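YkuJ (Bacillus subtilis, PDB 2FFG) is of unknown function, belongs to the DUF1797 family and forms a two-subunit assembly with helices packed on an antiparallel sheet. Local coordinates at residues Q12-T17 / E23-Y28; V39-F42 / T47-L50; Y62-I67 / S71-E76; M5-R10 / R27-N32. All blocks are in the same frame, centred on the assembly; numbering follows the deposited sequence.

Contact 1: residues Q12-T17 / E23-Y28; sequences QSLQET and EPMQRY
The guanidinium of Arg-27 meets Ser-13 at its edge, near the plane of the group, where NH1 comes to 3.7 Å from Ser-13 OG; one face is covered by Arg-10 of helix 3-21. That serine hydroxyl has its main partner in the carbonyl of Arg-10, and Arg-27 NH2 forms a salt bridge with Glu-16 of the second subunit, so the charged end of the arginine serves the subunit interface. Its aliphatic part belongs to this contact. Arg-27 CD lies 4.0 Å from Leu-14 CG, the two side chains alongside and running opposite ways. The arrangement is helix-on-sheet packing: strand 25-31 runs back along helix 3-21, and the axes of the short segments approach to 8.3 Å at 154°. Buried Leu-14 contributes most of the helix side. Turned beside its own carbonyl carbon (chi1 -167°), it sets CD2 4.1 Å from Met-25 CB and CD1 3.8 Å from Met-25 O. One turn on, at the solvent-facing margin, Thr-17 CG2 touches CE of Met-25, a selenomethionine, at 3.5 Å. Thr-17 OG1 is meanwhile hydrogen-bonded to Ser-13 O at 2.7 Å, which leaves the methyl directed at the strand.

Contact 2: residues V39-F42 / T47-L50; sequences VKYF and TFEL
With chi1 at 180°, Tyr-41 swings its ring beside its own carbonyl carbon, while Phe-48 across the strand gap keeps CG next to its backbone N (chi1 -62°), and the two rings meet edge-to-face. Tyr-41 CD1 stands over the centre of the Phe-48 ring, 3.7 Å from CZ, the planes inclined at 54°. Val-39 CG2 takes the phenyl edge instead, lying in its plane and 3.7 Å from Phe-48 CD2. Leu-50 completes this buried row, which faces helices 3-21 and 67-79. Beneath the side chains runs an antiparallel beta hairpin, strands 34-42 and 47-54. Lys-40 and Glu-49 form a hydrogen-bonded pair, with Lys-40 N to Glu-49 O at 2.9 Å and Glu-49 N to Lys-40 O at 2.7 Å. Phe-42 N donates to Thr-47 O at 3.0 Å, but the return bond from Thr-47 N is weak. A leucine in place of Phe-48 would probably leave the edge of Tyr-41 without an aromatic face and open a gap beside Val-39. On the other face of the sheet, Phe-42 reaches diagonally to Glu-49: its CE1 comes to 3.6 Å from Glu-49 CB, which lies at the ring edge. The carboxylate stands nearly perpendicular to that ring, and Glu-49 OE1 remains 5.8 Å from Lys-40 NZ, too far for a salt bridge.

Contact 3: residues Y62-I67 / S71-E76; sequences YPFDNI and SIEIFE
Glu-73 lies athwart the ring of Phe-64 and touches it mainly with its aliphatic atoms. Starting at the backbone, Glu-73 CB lies 4.0 Å from Phe-64 CZ. The next atom, CG, makes the closest approach at 3.8 Å from the same CZ, coming in obliquely to the ring. Here the bend at chi2 (75°) turns the carboxylate off beyond the CZ end of the ring, Glu-73 OE1 staying 4.1 Å from Phe-64 CZ and the carboxylate plane inclined 36° to the phenyl. Phe-64 CZ thus takes the whole contact, chiefly from CB and CG, with OE1 more loosely placed. The second meeting point, nearer the turn that joins strand 57-64 to helix 67-79, is polar. Ser-71 OG gives its proton to Ile-67 O at 2.7 Å, and Ser-71 N donates to the same oxygen at 3.1 Å, the two arriving from opposite faces of the carbonyl plane. Ile-8 and Leu-11 of helix 3-21 pack close to the serine. Just ahead of Ile-67, Asn-66 occupies the N-cap position, and its side-chain OD1 accepts from Met-69 N. The chemistry is consistent with a well-held helix start: the backbone bond is the ordinary one of the first turn, and the serine adds a second grip on the same carbonyl, satisfying a buried hydroxyl within its own helix while Ile-8 and Leu-11 put hydrocarbon beside it.

Contact 4: residues M5-R10 / R27-N32; sequences MGIITR and RYFEVN
Arg-10 and Arg-27 run roughly perpendicular to each other, aliphatic stem over flat group: Arg-10 CB sits above the centre of the Arg-27 guanidinium, 3.5 Å from CZ, and Arg-10 CG continues over the same face, 3.5 Å from NH2. Keeping the chain extended from CG to NE (chi2 171°) carries the Arg-10 guanidinium beyond its neighbour, and the two charged planes end 62° apart. Arg-10 NE lies 3.9 Å from Arg-27 NH2, a proximity probably tolerated because OE1 of Glu-16 of the second subunit forms salt bridges with both. Arg-10 NH1 turns back along its own helix and donates to Gly-6 O at 2.8 Å, in the guanidinium plane but from above the plane of the carbonyl. Here the N-terminal half of helix 3-21 packs on the later part of strand 25-31, beside the subunit interface. An alanine replacing Arg-10 would probably leave Glu-16 of the second subunit with one mate fewer and strip the CG and CD cover from Arg-27 NH2, though CB would remain. Deeper in, Phe-29 points at the helix and Ile-7 meets its ring obliquely, CG2 3.9 Å from Phe-29 CE2. Ile-74 of helix 67-79 also packs against the phenyl.

How the contacts relate
The four contacts follow the chain through an alpha-beta-beta-beta-beta-alpha fold in which both helices pack against one antiparallel sheet. Contacts 1 and 4 come first, sharing helix 3-21, strand 25-31 and Arg-27, with centres about 12 Å apart. Contact 2 joins the two central strands about 8 Å from the centre of contact 1, to which it is linked by backbone pairing of strands 25-31 and 34-42. Contact 3 comes last, about 9 Å from contact 2 between centres, where strand 57-64 leads into helix 67-79. That helix touches contact 4 through Ser-71 and Ile-74, closing the core, while contacts 1 and 4 also face the second subunit.

Contact 1: residues Q12-T17 / E23-Y28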
loop_
_atom_site.group_PDB
_atom_site.type_symbol
_atom_site.label_atom_id
_atom_site.label_comp_id
_atom_site.label_asym_id
_atom_site.label_seq_id
_atom_site.Cartn_x
_atom_site.Cartn_y
_atom_site.Cartn_z
ATOM N N GLN A 12 9.092 3.195 2.957
ATOM C CA GLN A 12 9.998 2.157 3.423
ATOM C C GLN A 12 9.549 0.817 2.882
ATOM O O GLN A 12 10.371 0.017 2.425
ATOM C CB GLN A 12 10.038 2.122 4.947
ATOM C CG GLN A 12 10.651 3.360 5.564
ATOM C CD GLN A 12 10.570 3.339 7.072
ATOM O OE1 GLN A 12 9.529 3.003 7.648
ATOM N NE2 GLN A 12 11.662 3.707 7.726
ATOM N N SER A 13 8.240 0.573 2.924
ATOM C CA SER A 13 7.708 -0.680 2.408
ATOM C C SER A 13 7.782 -0.673 0.887
ATOM O O SER A 13 7.842 -1.728 0.261
ATOM C CB SER A 13 6.262 -0.899 2.879
ATOM O OG SER A 13 5.419 0.168 2.497
ATOM N N LEU A 14 7.799 0.522 0.303
ATOM C CA LEU A 14 7.884 0.670 -1.147
ATOM C C LEU A 14 9.257 0.201 -1.633
ATOM O O LEU A 14 9.354 -0.506 -2.634
ATOM C CB LEU A 14 7.637 2.139 -1.541
ATOM C CG LEU A 14 7.374 2.603 -2.991
ATOM C CD1 LEU A 14 8.661 2.945 -3.695
ATOM C CD2 LEU A 14 6.597 1.543 -3.754
ATOM N N GLN A 15 10.318 0.584 -0.931
ATOM C CA GLN A 15 11.655 0.160 -1.338
ATOM C C GLN A 15 11.855 -1.306 -0.974
ATOM O O GLN A 15 12.430 -2.079 -1.736
ATOM C CB GLN A 15 12.735 1.016 -0.667
ATOM C CG GLN A 15 12.490 1.299 0.797
ATOM C CD GLN A 15 13.729 1.814 1.505
ATOM O OE1 GLN A 15 14.450 2.669 0.984
ATOM N NE2 GLN A 15 13.977 1.300 2.712
ATOM N N GLU A 16 11.367 -1.673 0.199
ATOM C CA GLU A 16 11.466 -3.037 0.678
ATOM C C GLU A 16 10.878 -3.979 -0.369
ATOM O O GLU A 16 11.451 -5.023 -0.686
ATOM C CB GLU A 16 10.706 -3.149 2.000
ATOM C CG GLU A 16 10.557 -4.544 2.560
ATOM C CD GLU A 16 9.741 -4.556 3.848
ATOM O OE1 GLU A 16 8.624 -3.986 3.853
ATOM O OE2 GLU A 16 10.218 -5.135 4.851
ATOM N N THR A 17 9.736 -3.596 -0.921
ATOM C CA THR A 17 9.075 -4.414 -1.924
ATOM C C THR A 17 9.813 -4.395 -3.257
ATOM O O THR A 17 9.779 -5.368 -4.009
ATOM C CB THR A 17 7.628 -3.943 -2.129
ATOM O OG1 THR A 17 6.923 -4.038 -0.885
ATOM C CG2 THR A 17 6.927 -4.795 -3.166
ATOM N N GLU A 23 12.952 -5.163 -8.994
ATOM C CA GLU A 23 12.489 -4.309 -10.082
ATOM C C GLU A 23 11.852 -3.034 -9.540
ATOM O O GLU A 23 11.262 -3.034 -8.457
ATOM C CB GLU A 23 11.482 -5.051 -10.971
ATOM C CG GLU A 23 10.071 -5.124 -10.425
ATOM C CD GLU A 23 9.079 -5.635 -11.456
ATOM O OE1 GLU A 23 9.119 -6.838 -11.785
ATOM O OE2 GLU A 23 8.265 -4.826 -11.947
ATOM N N PRO A 24 11.969 -1.927 -10.288
ATOM C CA PRO A 24 11.402 -0.639 -9.881
ATOM C C PRO A 24 9.950 -0.794 -9.466
ATOM O O PRO A 24 9.217 -1.602 -10.035
ATOM C CB PRO A 24 11.536 0.207 -11.137
ATOM C CG PRO A 24 12.757 -0.338 -11.781
ATOM C CD PRO A 24 12.579 -1.829 -11.624
HETATM N N MSE A 25 9.541 -0.027 -8.465
HETATM C CA MSE A 25 8.171 -0.077 -7.991
HETATM C C MSE A 25 7.713 1.352 -7.718
HETATM O O MSE A 25 8.530 2.219 -7.421
HETATM C CB MSE A 25 8.078 -0.921 -6.721
HETATM C CG MSE A 25 6.838 -1.799 -6.672
HETATM SE SE MSE A 25 6.926 -3.301 -7.911
HETATM C CE MSE A 25 7.260 -4.689 -6.606
ATOM N N GLN A 26 6.411 1.595 -7.813
ATOM C CA GLN A 26 5.890 2.936 -7.607
ATOM C C GLN A 26 4.521 2.959 -6.940
ATOM O O GLN A 26 3.812 1.960 -6.930
ATOM C CB GLN A 26 5.791 3.634 -8.958
ATOM C CG GLN A 26 5.002 2.819 -9.957
ATOM C CD GLN A 26 4.729 3.563 -11.239
ATOM O OE1 GLN A 26 4.101 4.621 -11.229
ATOM N NE2 GLN A 26 5.194 3.013 -12.360
ATOM N N ARG A 27 4.165 4.111 -6.376
ATOM C CA ARG A 27 2.859 4.298 -5.756
ATOM C C ARG A 27 2.446 5.770 -5.832
ATOM O O ARG A 27 3.268 6.655 -6.092
ATOM C CB ARG A 27 2.843 3.803 -4.305
ATOM C CG ARG A 27 3.575 4.662 -3.296
ATOM C CD ARG A 27 3.721 3.910 -1.988
ATOM N NE ARG A 27 2.456 3.732 -1.267
ATOM C CZ ARG A 27 2.264 2.842 -0.288
ATOM N NH1 ARG A 27 3.251 2.031 0.096
ATOM N NH2 ARG A 27 1.084 2.766 0.321
ATOM N N TYR A 28 1.158 6.015 -5.624
ATOM C CA TYR A 28 0.607 7.356 -5.685
ATOM C C TYR A 28 0.285 7.869 -4.302
ATOM O O TYR A 28 0.134 7.111 -3.352
ATOM C CB TYR A 28 -0.700 7.372 -6.480
ATOM C CG TYR A 28 -0.552 7.068 -7.939
ATOM C CD1 TYR A 28 -0.165 8.057 -8.837
ATOM C CD2 TYR A 28 -0.783 5.783 -8.430
ATOM C CE1 TYR A 28 -0.007 7.781 -10.197
ATOM C CE2 TYR A 28 -0.628 5.490 -9.798
ATOM C CZ TYR A 28 -0.240 6.497 -10.671
ATOM O OH TYR A 28 -0.082 6.226 -12.013
#

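Contact 2: residues V39-F42 / T47-L50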
loop_
_atom_site.group_PDB
_atom_site.type_symbol
_atom_site.label_atom_id
_atom_site.label_comp_id
_atom_site.label_asym_id
_atom_site.label_seq_id
_atom_site.Cartn_x
_atom_site.Cartn_y
_atom_site.Cartn_z
ATOM N N VAL A 39 5.622 8.132 -6.546
ATOM C CA VAL A 39 7.036 7.959 -6.287
ATOM C C VAL A 39 7.470 6.582 -6.766
ATOM O O VAL A 39 6.783 5.591 -6.550
ATOM C CB VAL A 39 7.364 8.128 -4.774
ATOM C CG1 VAL A 39 6.532 7.162 -3.951
ATOM C CG2 VAL A 39 8.853 7.887 -4.523
ATOM N N LYS A 40 8.607 6.539 -7.440
ATOM C CA LYS A 40 9.144 5.289 -7.944
ATOM C C LYS A 40 10.513 5.063 -7.308
ATOM O O LYS A 40 11.344 5.979 -7.234
ATOM C CB LYS A 40 9.262 5.358 -9.464
ATOM C CG LYS A 40 9.580 4.045 -10.137
ATOM C CD LYS A 40 9.400 4.170 -11.647
ATOM C CE LYS A 40 9.583 2.832 -12.345
ATOM N NZ LYS A 40 9.350 2.935 -13.811
ATOM N N TYR A 41 10.738 3.853 -6.816
ATOM C CA TYR A 41 12.009 3.526 -6.196
ATOM C C TYR A 41 12.876 2.696 -7.122
ATOM O O TYR A 41 12.465 1.618 -7.554
ATOM C CB TYR A 41 11.800 2.750 -4.893
ATOM C CG TYR A 41 13.103 2.389 -4.222
ATOM C CD1 TYR A 41 13.884 3.372 -3.619
ATOM C CD2 TYR A 41 13.570 1.077 -4.208
ATOM C CE1 TYR A 41 15.100 3.066 -3.013
ATOM C CE2 TYR A 41 14.795 0.751 -3.602
ATOM C CZ TYR A 41 15.552 1.755 -3.006
ATOM O OH TYR A 41 16.749 1.454 -2.393
ATOM N N PHE A 42 14.068 3.201 -7.431
ATOM C CA PHE A 42 14.999 2.474 -8.288
ATOM C C PHE A 42 16.118 1.909 -7.426
ATOM O O PHE A 42 16.878 2.666 -6.833
ATOM C CB PHE A 42 15.605 3.395 -9.347
ATOM C CG PHE A 42 14.604 3.965 -10.304
ATOM C CD1 PHE A 42 13.811 5.049 -9.944
ATOM C CD2 PHE A 42 14.439 3.409 -11.564
ATOM C CE1 PHE A 42 12.867 5.567 -10.830
ATOM C CE2 PHE A 42 13.498 3.920 -12.457
ATOM C CZ PHE A 42 12.713 4.999 -12.090
ATOM N N THR A 47 17.648 5.262 -4.637
ATOM C CA THR A 47 16.955 6.510 -4.935
ATOM C C THR A 47 15.471 6.473 -5.271
ATOM O O THR A 47 14.929 5.487 -5.768
ATOM C CB THR A 47 17.646 7.254 -6.091
ATOM O OG1 THR A 47 17.462 6.519 -7.309
ATOM C CG2 THR A 47 19.141 7.412 -5.807
ATOM N N PHE A 48 14.825 7.595 -5.004
ATOM C CA PHE A 48 13.413 7.751 -5.275
ATOM C C PHE A 48 13.249 8.789 -6.366
ATOM O O PHE A 48 14.002 9.763 -6.432
ATOM C CB PHE A 48 12.677 8.231 -4.031
ATOM C CG PHE A 48 12.740 7.273 -2.881
ATOM C CD1 PHE A 48 13.899 7.143 -2.125
ATOM C CD2 PHE A 48 11.642 6.487 -2.558
ATOM C CE1 PHE A 48 13.962 6.245 -1.065
ATOM C CE2 PHE A 48 11.696 5.585 -1.501
ATOM C CZ PHE A 48 12.851 5.462 -0.756
ATOM N N GLU A 49 12.282 8.563 -7.241
ATOM C CA GLU A 49 11.988 9.514 -8.296
ATOM C C GLU A 49 10.563 10.004 -8.053
ATOM O O GLU A 49 9.608 9.232 -8.107
ATOM C CB GLU A 49 12.087 8.861 -9.667
ATOM C CG GLU A 49 11.837 9.837 -10.799
ATOM C CD GLU A 49 11.769 9.158 -12.148
ATOM O OE1 GLU A 49 10.869 8.312 -12.345
ATOM O OE2 GLU A 49 12.614 9.471 -13.009
ATOM N N LEU A 50 10.432 11.285 -7.752
ATOM C CA LEU A 50 9.125 11.861 -7.501
ATOM C C LEU A 50 8.573 12.554 -8.748
ATOM O O LEU A 50 9.238 13.385 -9.361
ATOM C CB LEU A 50 9.215 12.858 -6.355
ATOM C CG LEU A 50 7.914 13.545 -5.937
ATOM C CD1 LEU A 50 7.054 12.600 -5.112
ATOM C CD2 LEU A 50 8.245 14.783 -5.129
#

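Contact 3: residues Y62-I67 / S71-E76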
loop_
_atom_site.group_PDB
_atom_site.type_symbol
_atom_site.label_atom_id
_atom_site.label_comp_id
_atom_site.label_asym_id
_atom_site.label_seq_id
_atom_site.Cartn_x
_atom_site.Cartn_y
_atom_site.Cartn_z
ATOM N N TYR A 62 11.622 14.584 -10.071
ATOM C CA TYR A 62 12.731 15.034 -9.242
ATOM C C TYR A 62 13.378 13.848 -8.541
ATOM O O TYR A 62 12.701 13.071 -7.861
ATOM C CB TYR A 62 12.235 16.023 -8.186
ATOM C CG TYR A 62 11.434 17.157 -8.765
ATOM C CD1 TYR A 62 10.072 17.008 -9.045
ATOM C CD2 TYR A 62 12.044 18.369 -9.084
ATOM C CE1 TYR A 62 9.337 18.045 -9.631
ATOM C CE2 TYR A 62 11.326 19.411 -9.675
ATOM C CZ TYR A 62 9.973 19.246 -9.943
ATOM O OH TYR A 62 9.260 20.281 -10.515
ATOM N N PRO A 63 14.700 13.681 -8.710
ATOM C CA PRO A 63 15.369 12.556 -8.050
ATOM C C PRO A 63 15.723 12.869 -6.591
ATOM O O PRO A 63 15.976 14.012 -6.237
ATOM C CB PRO A 63 16.594 12.333 -8.926
ATOM C CG PRO A 63 16.950 13.727 -9.351
ATOM C CD PRO A 63 15.604 14.352 -9.664
ATOM N N PHE A 64 15.691 11.844 -5.748
ATOM C CA PHE A 64 16.020 11.954 -4.329
ATOM C C PHE A 64 16.720 10.652 -3.953
ATOM O O PHE A 64 16.300 9.573 -4.370
ATOM C CB PHE A 64 14.767 12.093 -3.453
ATOM C CG PHE A 64 14.049 13.402 -3.606
ATOM C CD1 PHE A 64 13.127 13.595 -4.629
ATOM C CD2 PHE A 64 14.296 14.451 -2.722
ATOM C CE1 PHE A 64 12.461 14.815 -4.771
ATOM C CE2 PHE A 64 13.640 15.670 -2.858
ATOM C CZ PHE A 64 12.719 15.850 -3.886
ATOM N N ASP A 65 17.785 10.749 -3.170
ATOM C CA ASP A 65 18.510 9.559 -2.750
ATOM C C ASP A 65 18.281 9.335 -1.269
ATOM O O ASP A 65 18.802 8.387 -0.690
ATOM C CB ASP A 65 20.010 9.706 -3.026
ATOM C CG ASP A 65 20.612 10.917 -2.343
ATOM O OD1 ASP A 65 20.249 12.054 -2.717
ATOM O OD2 ASP A 65 21.442 10.737 -1.428
ATOM N N ASN A 66 17.477 10.199 -0.661
ATOM C CA ASN A 66 17.192 10.077 0.753
ATOM C C ASN A 66 15.691 10.056 1.048
ATOM O O ASN A 66 14.967 11.000 0.744
ATOM C CB ASN A 66 17.854 11.223 1.512
ATOM C CG ASN A 66 17.617 11.137 2.997
ATOM O OD1 ASN A 66 16.474 11.131 3.446
ATOM N ND2 ASN A 66 18.695 11.064 3.771
ATOM N N ILE A 67 15.245 8.967 1.664
ATOM C CA ILE A 67 13.849 8.770 2.011
ATOM C C ILE A 67 13.221 9.893 2.854
ATOM O O ILE A 67 12.051 10.235 2.670
ATOM C CB ILE A 67 13.680 7.428 2.742
ATOM C CG1 ILE A 67 12.198 7.086 2.862
ATOM C CG2 ILE A 67 14.335 7.499 4.121
ATOM C CD1 ILE A 67 11.342 7.794 3.945
ATOM N N SER A 71 10.170 12.299 1.423
ATOM C CA SER A 71 8.981 12.298 2.262
ATOM C C SER A 71 8.535 13.718 2.592
ATOM O O SER A 71 7.345 14.027 2.594
ATOM C CB SER A 71 9.253 11.546 3.561
ATOM O OG SER A 71 9.432 10.152 3.339
ATOM N N ILE A 72 9.505 14.577 2.882
ATOM C CA ILE A 72 9.243 15.964 3.229
ATOM C C ILE A 72 8.610 16.697 2.056
ATOM O O ILE A 72 7.633 17.434 2.206
ATOM C CB ILE A 72 10.560 16.653 3.635
ATOM C CG1 ILE A 72 11.015 16.089 4.979
ATOM C CG2 ILE A 72 10.392 18.164 3.678
ATOM C CD1 ILE A 72 12.459 16.413 5.358
ATOM N N GLU A 73 9.191 16.483 0.887
ATOM C CA GLU A 73 8.719 17.097 -0.339
ATOM C C GLU A 73 7.281 16.655 -0.594
ATOM O O GLU A 73 6.416 17.471 -0.931
ATOM C CB GLU A 73 9.627 16.659 -1.490
ATOM C CG GLU A 73 9.323 17.287 -2.837
ATOM C CD GLU A 73 9.773 18.729 -2.927
ATOM O OE1 GLU A 73 10.806 19.075 -2.314
ATOM O OE2 GLU A 73 9.100 19.510 -3.634
ATOM N N ILE A 74 7.022 15.360 -0.432
ATOM C CA ILE A 74 5.676 14.851 -0.649
ATOM C C ILE A 74 4.714 15.516 0.328
ATOM O O ILE A 74 3.641 15.981 -0.055
ATOM C CB ILE A 74 5.599 13.330 -0.470
ATOM C CG1 ILE A 74 6.461 12.633 -1.527
ATOM C CG2 ILE A 74 4.156 12.867 -0.629
ATOM C CD1 ILE A 74 7.622 13.377 -2.207
ATOM N N PHE A 75 5.113 15.567 1.592
ATOM C CA PHE A 75 4.296 16.174 2.633
ATOM C C PHE A 75 3.908 17.613 2.283
ATOM O O PHE A 75 2.727 17.959 2.241
ATOM C CB PHE A 75 5.050 16.153 3.967
ATOM C CG PHE A 75 4.307 16.813 5.095
ATOM C CD1 PHE A 75 3.301 16.131 5.779
ATOM C CD2 PHE A 75 4.579 18.132 5.445
ATOM C CE1 PHE A 75 2.573 16.755 6.797
ATOM C CE2 PHE A 75 3.856 18.766 6.460
ATOM C CZ PHE A 75 2.850 18.071 7.136
ATOM N N GLU A 76 4.906 18.450 2.020
ATOM C CA GLU A 76 4.637 19.842 1.696
ATOM C C GLU A 76 3.750 19.968 0.459
ATOM O O GLU A 76 2.926 20.874 0.350
ATOM C CB GLU A 76 5.961 20.595 1.504
ATOM C CG GLU A 76 6.876 20.510 2.727
ATOM C CD GLU A 76 8.079 21.446 2.659
ATOM O OE1 GLU A 76 8.536 21.764 1.544
ATOM O OE2 GLU A 76 8.587 21.858 3.725
#

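Contact 4: residues M5-R10 / R27-N32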
loop_
_atom_site.group_PDB
_atom_site.type_symbol
_atom_site.label_atom_id
_atom_site.label_comp_id
_atom_site.label_asym_id
_atom_site.label_seq_id
_atom_site.Cartn_x
_atom_site.Cartn_y
_atom_site.Cartn_z
HETATM N N MSE A 5 4.675 10.566 9.371
HETATM C CA MSE A 5 5.001 9.204 9.792
HETATM C C MSE A 5 4.454 8.227 8.745
HETATM O O MSE A 5 5.166 7.341 8.267
HETATM C CB MSE A 5 4.367 8.919 11.171
HETATM C CG MSE A 5 4.493 7.467 11.687
HETATM SE SE MSE A 5 3.661 7.108 13.464
HETATM C CE MSE A 5 1.842 6.703 12.889
ATOM N N GLY A 6 3.191 8.429 8.378
ATOM C CA GLY A 6 2.538 7.571 7.408
ATOM C C GLY A 6 3.153 7.550 6.025
ATOM O O GLY A 6 3.074 6.534 5.335
ATOM N N ILE A 7 3.755 8.661 5.613
ATOM C CA ILE A 7 4.389 8.752 4.294
ATOM C C ILE A 7 5.724 8.013 4.268
ATOM O O ILE A 7 6.094 7.397 3.271
ATOM C CB ILE A 7 4.677 10.220 3.907
ATOM C CG1 ILE A 7 3.366 10.990 3.748
ATOM C CG2 ILE A 7 5.539 10.268 2.640
ATOM C CD1 ILE A 7 2.332 10.476 2.750
ATOM N N ILE A 8 6.453 8.112 5.368
ATOM C CA ILE A 8 7.747 7.473 5.485
ATOM C C ILE A 8 7.579 5.963 5.534
ATOM O O ILE A 8 8.331 5.228 4.908
ATOM C CB ILE A 8 8.468 7.955 6.759
ATOM C CG1 ILE A 8 8.702 9.469 6.669
ATOM C CG2 ILE A 8 9.771 7.184 6.941
ATOM C CD1 ILE A 8 9.118 10.133 7.979
ATOM N N THR A 9 6.584 5.508 6.281
ATOM C CA THR A 9 6.330 4.083 6.386
ATOM C C THR A 9 6.079 3.531 4.988
ATOM O O THR A 9 6.719 2.566 4.558
ATOM C CB THR A 9 5.102 3.793 7.269
ATOM O OG1 THR A 9 5.290 4.382 8.560
ATOM C CG2 THR A 9 4.927 2.289 7.444
ATOM N N ARG A 10 5.164 4.171 4.273
ATOM C CA ARG A 10 4.819 3.743 2.930
ATOM C C ARG A 10 6.021 3.705 1.984
ATOM O O ARG A 10 6.107 2.841 1.106
ATOM C CB ARG A 10 3.725 4.652 2.372
ATOM C CG ARG A 10 2.369 4.467 3.048
ATOM C CD ARG A 10 1.383 5.545 2.600
ATOM N NE ARG A 10 0.016 5.288 3.053
ATOM C CZ ARG A 10 -0.402 5.397 4.310
ATOM N NH1 ARG A 10 0.434 5.764 5.268
ATOM N NH2 ARG A 10 -1.665 5.132 4.610
ATOM N N ARG A 27 4.165 4.111 -6.376
ATOM C CA ARG A 27 2.859 4.298 -5.756
ATOM C C ARG A 27 2.446 5.770 -5.832
ATOM O O ARG A 27 3.268 6.655 -6.092
ATOM C CB ARG A 27 2.843 3.803 -4.305
ATOM C CG ARG A 27 3.575 4.662 -3.296
ATOM C CD ARG A 27 3.721 3.910 -1.988
ATOM N NE ARG A 27 2.456 3.732 -1.267
ATOM C CZ ARG A 27 2.264 2.842 -0.288
ATOM N NH1 ARG A 27 3.251 2.031 0.096
ATOM N NH2 ARG A 27 1.084 2.766 0.321
ATOM N N TYR A 28 1.158 6.015 -5.624
ATOM C CA TYR A 28 0.607 7.356 -5.685
ATOM C C TYR A 28 0.285 7.869 -4.302
ATOM O O TYR A 28 0.134 7.111 -3.352
ATOM C CB TYR A 28 -0.700 7.372 -6.480
ATOM C CG TYR A 28 -0.552 7.068 -7.939
ATOM C CD1 TYR A 28 -0.165 8.057 -8.837
ATOM C CD2 TYR A 28 -0.783 5.783 -8.430
ATOM C CE1 TYR A 28 -0.007 7.781 -10.197
ATOM C CE2 TYR A 28 -0.628 5.490 -9.798
ATOM C CZ TYR A 28 -0.240 6.497 -10.671
ATOM O OH TYR A 28 -0.082 6.226 -12.013
ATOM N N PHE A 29 0.194 9.183 -4.204
ATOM C CA PHE A 29 -0.192 9.829 -2.973
ATOM C C PHE A 29 -1.267 10.755 -3.468
ATOM O O PHE A 29 -1.014 11.620 -4.304
ATOM C CB PHE A 29 0.955 10.624 -2.356
ATOM C CG PHE A 29 1.992 9.766 -1.719
ATOM C CD1 PHE A 29 2.983 9.166 -2.487
ATOM C CD2 PHE A 29 1.945 9.503 -0.356
ATOM C CE1 PHE A 29 3.914 8.310 -1.904
ATOM C CE2 PHE A 29 2.867 8.650 0.241
ATOM C CZ PHE A 29 3.853 8.051 -0.532
ATOM N N GLU A 30 -2.480 10.545 -2.992
ATOM C CA GLU A 30 -3.576 11.384 -3.404
ATOM C C GLU A 30 -4.223 12.069 -2.221
ATOM O O GLU A 30 -4.102 11.627 -1.080
ATOM C CB GLU A 30 -4.603 10.566 -4.187
ATOM C CG GLU A 30 -5.007 9.264 -3.553
ATOM C CD GLU A 30 -6.007 8.489 -4.409
ATOM O OE1 GLU A 30 -5.665 8.101 -5.549
ATOM O OE2 GLU A 30 -7.143 8.269 -3.934
ATOM N N VAL A 31 -4.884 13.178 -2.514
ATOM C CA VAL A 31 -5.587 13.964 -1.520
ATOM C C VAL A 31 -6.997 14.120 -2.066
ATOM O O VAL A 31 -7.189 14.664 -3.150
ATOM C CB VAL A 31 -4.946 15.367 -1.349
ATOM C CG1 VAL A 31 -5.832 16.251 -0.487
ATOM C CG2 VAL A 31 -3.587 15.240 -0.711
ATOM N N ASN A 32 -7.981 13.607 -1.336
ATOM C CA ASN A 32 -9.377 13.718 -1.758
ATOM C C ASN A 32 -9.649 12.993 -3.082
ATOM O O ASN A 32 -10.303 13.534 -3.977
ATOM C CB ASN A 32 -9.757 15.203 -1.874
ATOM C CG ASN A 32 -11.251 15.419 -1.937
ATOM O OD1 ASN A 32 -12.006 14.844 -1.149
ATOM N ND2 ASN A 32 -11.691 16.263 -2.867
#